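Local coordinates for uncharacterized protein (Magnetospirillum magneticum AMB-1, PDB 5MU5) that probably glycosylates flagellin, as a glycosyltransferase of the Maf family involved in the formation of bacterial flagella, at residues 123-128 with 146-151; 67-72 with 211-216. All coordinates share one frame; numbering follows the deposited sequence.

Contact 1: residues 123-128 with 146-151; sequences HMVCLG and GIHIVE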
loop_
_atom_site.group_PDB
_atom_site.type_symbol
_atom_site.label_atom_id
_atom_site.label_comp_id
_atom_site.label_asym_id
_atom_site.label_seq_id
_atom_site.Cartn_x
_atom_site.Cartn_y
_atom_site.Cartn_z
ATOM N N HIS A 123 19.816 0.495 -1.773
ATOM C CA HIS A 123 19.419 -0.296 -2.930
ATOM C C HIS A 123 20.210 0.051 -4.164
ATOM O O HIS A 123 20.626 1.191 -4.362
ATOM C CB HIS A 123 17.953 -0.049 -3.253
ATOM C CG HIS A 123 17.010 -0.464 -2.169
ATOM N ND1 HIS A 123 16.649 -1.779 -1.985
ATOM C CD2 HIS A 123 16.317 0.249 -1.250
ATOM C CE1 HIS A 123 15.776 -1.863 -0.998
ATOM N NE2 HIS A 123 15.567 -0.645 -0.525
ATOM N N MET A 124 20.420 -0.955 -4.993
ATOM C CA MET A 124 21.014 -0.788 -6.306
ATOM C C MET A 124 20.118 -1.486 -7.298
ATOM O O MET A 124 19.769 -2.659 -7.101
ATOM C CB MET A 124 22.370 -1.445 -6.381
ATOM C CG MET A 124 22.855 -1.558 -7.809
ATOM S SD MET A 124 24.617 -1.810 -7.874
ATOM C CE MET A 124 25.146 -0.175 -7.332
ATOM N N VAL A 125 19.759 -0.786 -8.364
ATOM C CA VAL A 125 18.897 -1.350 -9.404
ATOM C C VAL A 125 19.602 -1.391 -10.762
ATOM O O VAL A 125 19.973 -0.364 -11.302
ATOM C CB VAL A 125 17.607 -0.542 -9.542
ATOM C CG1 VAL A 125 16.752 -1.111 -10.667
ATOM C CG2 VAL A 125 16.826 -0.540 -8.241
ATOM N N CYS A 126 19.782 -2.575 -11.312
ATOM C CA CYS A 126 20.408 -2.736 -12.619
ATOM C C CYS A 126 19.371 -3.132 -13.630
ATOM O O CYS A 126 18.733 -4.184 -13.514
ATOM C CB CYS A 126 21.472 -3.816 -12.592
ATOM S SG CYS A 126 22.729 -3.472 -11.369
ATOM N N LEU A 127 19.187 -2.275 -14.617
ATOM C CA LEU A 127 18.233 -2.538 -15.658
ATOM C C LEU A 127 19.089 -3.106 -16.747
ATOM O O LEU A 127 19.797 -2.382 -17.445
ATOM C CB LEU A 127 17.547 -1.248 -16.068
ATOM C CG LEU A 127 16.921 -0.666 -14.806
ATOM C CD1 LEU A 127 17.127 0.834 -14.760
ATOM C CD2 LEU A 127 15.472 -1.081 -14.709
ATOM N N GLY A 128 19.066 -4.423 -16.838
ATOM C CA GLY A 128 19.950 -5.139 -17.727
ATOM C C GLY A 128 21.132 -5.674 -16.926
ATOM O O GLY A 128 21.586 -5.057 -15.945
ATOM N N GLY A 146 20.692 -4.082 -0.894
ATOM C CA GLY A 146 19.632 -4.644 -1.730
ATOM C C GLY A 146 20.039 -4.490 -3.188
ATOM O O GLY A 146 20.386 -3.395 -3.631
ATOM N N ILE A 147 20.055 -5.602 -3.923
ATOM C CA ILE A 147 20.536 -5.614 -5.299
ATOM C C ILE A 147 19.459 -6.261 -6.131
ATOM O O ILE A 147 19.039 -7.396 -5.879
ATOM C CB ILE A 147 21.850 -6.399 -5.425
ATOM C CG1 ILE A 147 22.912 -5.778 -4.506
ATOM C CG2 ILE A 147 22.325 -6.410 -6.879
ATOM C CD1 ILE A 147 24.207 -6.562 -4.465
ATOM N N HIS A 148 19.017 -5.520 -7.135
ATOM C CA HIS A 148 17.882 -5.904 -7.944
ATOM C C HIS A 148 18.284 -5.808 -9.403
ATOM O O HIS A 148 18.623 -4.742 -9.924
ATOM C CB HIS A 148 16.729 -4.970 -7.623
ATOM C CG HIS A 148 16.554 -4.744 -6.160
ATOM N ND1 HIS A 148 16.027 -5.704 -5.329
ATOM C CD2 HIS A 148 16.861 -3.690 -5.369
ATOM C CE1 HIS A 148 16.002 -5.250 -4.090
ATOM N NE2 HIS A 148 16.519 -4.035 -4.088
ATOM N N ILE A 149 18.238 -6.938 -10.068
ATOM C CA ILE A 149 18.705 -7.003 -11.419
ATOM C C ILE A 149 17.552 -7.420 -12.293
ATOM O O ILE A 149 16.910 -8.420 -12.054
ATOM C CB ILE A 149 19.856 -8.005 -11.522
ATOM C CG1 ILE A 149 20.993 -7.561 -10.591
ATOM C CG2 ILE A 149 20.319 -8.125 -12.967
ATOM C CD1 ILE A 149 22.104 -8.578 -10.419
ATOM N N VAL A 150 17.295 -6.618 -13.312
ATOM C CA VAL A 150 16.274 -6.923 -14.261
ATOM C C VAL A 150 17.016 -7.371 -15.490
ATOM O O VAL A 150 17.893 -6.666 -15.953
ATOM C CB VAL A 150 15.453 -5.675 -14.593
ATOM C CG1 VAL A 150 14.407 -5.987 -15.648
ATOM C CG2 VAL A 150 14.820 -5.135 -13.330
ATOM N N GLU A 151 16.700 -8.555 -15.999
ATOM C CA GLU A 151 17.343 -9.021 -17.223
ATOM C C GLU A 151 16.311 -9.731 -18.046
ATOM O O GLU A 151 15.961 -10.869 -17.740
ATOM C CB GLU A 151 18.510 -9.933 -16.915
ATOM C CG GLU A 151 19.173 -10.505 -18.163
ATOM C CD GLU A 151 19.494 -9.438 -19.197
ATOM O OE1 GLU A 151 20.563 -8.800 -19.106
ATOM O OE2 GLU A 151 18.690 -9.264 -20.127
#
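Met124, Cys126 and Gly128 give their amide N-H groups to the carbonyls of Gly146, His148 and Val150, while Met124 and Cys126 return their own carbonyls to the amides of His148 and Val150. Five backbone bonds therefore join strands 123-127 and 146-150, which run parallel at 11°. The bonds Cys126 N to His148 O and Val150 N to Cys126 O are the straightest, the latter 2.8 Å long at 176°. Gly128, just past the end of strand 123-127, makes a more bent one. CA-H groups lean on the same oxygens, as His123 CA does on Gly146 O at 3.3 Å.

A polar pair sits toward the N-terminal end, between His123, the first residue of its strand, and His148, the third of the other. Both carry CG anti to their own carbonyl carbon, which brings the rings rim to rim with their planes at 34°. His123 ND1 and His148 NE2 lie 3.1 Å apart in a hydrogen bond whose proton could belong to either ring. Their other nitrogens are held too, His123 NE2 by Cys203 O and His148 ND1 by Asn181. Gly146 leaves room for this, since a CB there would collide with His123 ND1.

Cys126 CB meets Ile149 CG1 at 4.3 Å on the face packed against helix 134-142; Leu127 CD2 meets Val150 CG2 at the same distance on the other face.

Glu151 OE1 accepts from the backbone N of Leu129 and Gly130, fastening the turn after Gly128, while OE2 bonds to Tyr216 OH. Strand 123-127, helix 134-142 and strand 146-150 form a beta-alpha-beta unit with a glycine-rich turn and an acidic residue after the second strand, as in Rossmann-like domains.

Contact 2: residues 67-72 with 211-216; sequences DMATRT and RLFVAY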
loop_
_atom_site.group_PDB
_atom_site.type_symbol
_atom_site.label_atom_id
_atom_site.label_comp_id
_atom_site.label_asym_id
_atom_site.label_seq_id
_atom_site.Cartn_x
_atom_site.Cartn_y
_atom_site.Cartn_z
ATOM N N ASP A 67 33.480 2.051 -18.162
ATOM C CA ASP A 67 33.771 3.473 -17.987
ATOM C C ASP A 67 32.537 4.228 -17.513
ATOM O O ASP A 67 32.644 5.169 -16.726
ATOM C CB ASP A 67 34.325 4.115 -19.289
ATOM C CG ASP A 67 35.784 3.707 -19.591
ATOM O OD1 ASP A 67 36.478 3.208 -18.675
ATOM O OD2 ASP A 67 36.240 3.874 -20.748
ATOM N N MET A 68 31.367 3.835 -18.006
ATOM C CA MET A 68 30.123 4.455 -17.563
ATOM C C MET A 68 29.881 4.193 -16.088
ATOM O O MET A 68 29.451 5.095 -15.384
ATOM C CB MET A 68 28.935 3.964 -18.370
ATOM C CG MET A 68 28.933 4.520 -19.772
ATOM S SD MET A 68 27.592 3.868 -20.780
ATOM C CE MET A 68 26.150 4.447 -19.874
ATOM N N ALA A 69 30.169 2.977 -15.625
ATOM C CA ALA A 69 29.990 2.626 -14.217
ATOM C C ALA A 69 30.955 3.428 -13.354
ATOM O O ALA A 69 30.583 3.946 -12.314
ATOM C CB ALA A 69 30.181 1.126 -13.997
ATOM N N THR A 70 32.196 3.546 -13.807
ATOM C CA THR A 70 33.196 4.358 -13.114
ATOM C C THR A 70 32.837 5.848 -13.073
ATOM O O THR A 70 32.962 6.496 -12.042
ATOM C CB THR A 70 34.543 4.216 -13.824
ATOM O OG1 THR A 70 34.942 2.847 -13.761
ATOM C CG2 THR A 70 35.605 5.110 -13.188
ATOM N N ARG A 71 32.397 6.376 -14.205
ATOM C CA ARG A 71 32.103 7.808 -14.359
ATOM C C ARG A 71 30.836 8.282 -13.617
ATOM O O ARG A 71 30.725 9.459 -13.294
ATOM C CB ARG A 71 31.984 8.116 -15.871
ATOM C CG ARG A 71 31.466 9.488 -16.247
ATOM C CD ARG A 71 31.160 9.637 -17.740
ATOM N NE ARG A 71 29.908 9.000 -18.196
ATOM C CZ ARG A 71 28.666 9.513 -18.069
ATOM N NH1 ARG A 71 28.448 10.683 -17.439
ATOM N NH2 ARG A 71 27.615 8.836 -18.560
ATOM N N THR A 72 29.891 7.380 -13.343
ATOM C CA THR A 72 28.591 7.762 -12.780
ATOM C C THR A 72 28.419 7.538 -11.274
ATOM O O THR A 72 27.296 7.520 -10.765
ATOM C CB THR A 72 27.440 7.040 -13.520
ATOM O OG1 THR A 72 27.662 5.620 -13.540
ATOM C CG2 THR A 72 27.337 7.541 -14.915
ATOM N N ARG A 211 21.194 3.745 -6.594
ATOM C CA ARG A 211 21.907 3.757 -7.853
ATOM C C ARG A 211 21.072 3.059 -8.915
ATOM O O ARG A 211 20.589 1.942 -8.707
ATOM C CB ARG A 211 23.248 3.025 -7.697
ATOM C CG ARG A 211 24.186 3.125 -8.900
ATOM C CD ARG A 211 24.824 4.493 -9.021
ATOM N NE ARG A 211 25.858 4.515 -10.062
ATOM C CZ ARG A 211 27.136 4.174 -9.885
ATOM N NH1 ARG A 211 27.572 3.755 -8.700
ATOM N NH2 ARG A 211 27.981 4.241 -10.911
ATOM N N LEU A 212 20.913 3.726 -10.053
ATOM C CA LEU A 212 20.241 3.175 -11.214
ATOM C C LEU A 212 21.277 2.994 -12.324
ATOM O O LEU A 212 22.149 3.847 -12.493
ATOM C CB LEU A 212 19.178 4.143 -11.678
ATOM C CG LEU A 212 18.155 4.525 -10.610
ATOM C CD1 LEU A 212 17.268 5.631 -11.139
ATOM C CD2 LEU A 212 17.342 3.306 -10.223
ATOM N N PHE A 213 21.198 1.880 -13.058
ATOM C CA PHE A 213 22.157 1.596 -14.118
ATOM C C PHE A 213 21.544 0.721 -15.207
ATOM O O PHE A 213 20.964 -0.320 -14.924
ATOM C CB PHE A 213 23.397 0.916 -13.545
ATOM C CG PHE A 213 24.565 0.941 -14.468
ATOM C CD1 PHE A 213 25.443 2.022 -14.461
ATOM C CD2 PHE A 213 24.785 -0.105 -15.368
ATOM C CE1 PHE A 213 26.516 2.065 -15.346
ATOM C CE2 PHE A 213 25.862 -0.068 -16.246
ATOM C CZ PHE A 213 26.727 1.017 -16.241
ATOM N N VAL A 214 21.694 1.157 -16.453
ATOM C CA VAL A 214 21.157 0.466 -17.595
ATOM C C VAL A 214 22.346 -0.235 -18.241
ATOM O O VAL A 214 23.294 0.415 -18.655
ATOM C CB VAL A 214 20.456 1.459 -18.551
ATOM C CG1 VAL A 214 20.103 0.796 -19.876
ATOM C CG2 VAL A 214 19.200 2.034 -17.892
ATOM N N ALA A 215 22.300 -1.566 -18.314
ATOM C CA ALA A 215 23.455 -2.353 -18.783
ATOM C C ALA A 215 23.721 -2.302 -20.282
ATOM O O ALA A 215 24.849 -2.424 -20.695
ATOM C CB ALA A 215 23.337 -3.806 -18.329
ATOM N N TYR A 216 22.682 -2.176 -21.086
ATOM C CA TYR A 216 22.820 -2.099 -22.524
ATOM C C TYR A 216 21.629 -1.318 -23.029
ATOM O O TYR A 216 20.713 -0.998 -22.247
ATOM C CB TYR A 216 22.901 -3.488 -23.157
ATOM C CG TYR A 216 21.800 -4.452 -22.746
ATOM C CD1 TYR A 216 20.588 -4.490 -23.425
ATOM C CD2 TYR A 216 21.984 -5.340 -21.701
ATOM C CE1 TYR A 216 19.584 -5.375 -23.067
ATOM C CE2 TYR A 216 20.984 -6.219 -21.325
ATOM C CZ TYR A 216 19.788 -6.236 -22.018
ATOM O OH TYR A 216 18.803 -7.112 -21.662
#
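The last turn of helix 61-71 passes over strand 211-214 almost antiparallel, at 162°, with the two short axes 10.2 Å apart. The backbones come nearest at Ala69 and Phe213, whose CA atoms are 7.9 Å from each other, and long side chains rising from the strand fill the space between. Thr72, the first residue to leave helical geometry, points its CB toward the strand.

Phe213 brings the CE1-CZ side of its ring up to the helix. CE1 is 3.7 Å from Ala69 CA, the ring standing oblique to it, and Ala69 CB is close to both carbons. Met68 adds its CB at 4.3 Å from Phe213 CZ, while its backbone carbonyl carbon lies at the ring edge. Strand 211-214 is an outer strand of the parallel sheet of this alpha/beta domain, beside 123-127, and here helix 61-71 packs on the same side as helix 134-142, which Ala69 touches through Ile137.

Arg211 reaches the helix end from two residues earlier on the strand. Its CG is anti to the backbone N (chi1 -172°), and the chain bends at the next torsion. NH2 then gives a good hydrogen bond to Thr72 OG1 at 3.0 Å and a weak one to Ala69 O, both partners lying at the edge of the guanidinium, whereas Thr72 O sits above one of its faces. Ala69 O also accepts from Gln141 NE2. Thr72 OG1 in turn donates to Met68 O at 2.6 Å, which fixes the hydroxyl's direction and presents its oxygen to the arginine. NH1 turns to helix 134-142, with a salt bridge to Asp142 and a hydrogen bond to Gln141. A leucine in place of Arg211 would probably leave Asp142 without this charge partner and Thr72 OG1 without its donor.

In the fold
Coming from the N terminus, the chain passes through helix 61-71, whose end supplies the first half of contact 2, then helix 92-107, and enters the sheet at strand 123-127. Helix 134-142 carries it across to strand 146-150, where contact 1 closes a short loop of 17 intervening residues. It goes on to strand 180-183 and helix 188-202 before strand 211-214 comes back beside 123-127 and closes contact 2, a loop of 138 residues in which contact 1 is nested. The centres lie about 12 Å apart and the contacts are bonded to each other through Leu127 N and Phe213 O. Contact 1 joins two central strands; contact 2 attaches helix 61-71 to an edge strand of the sheet.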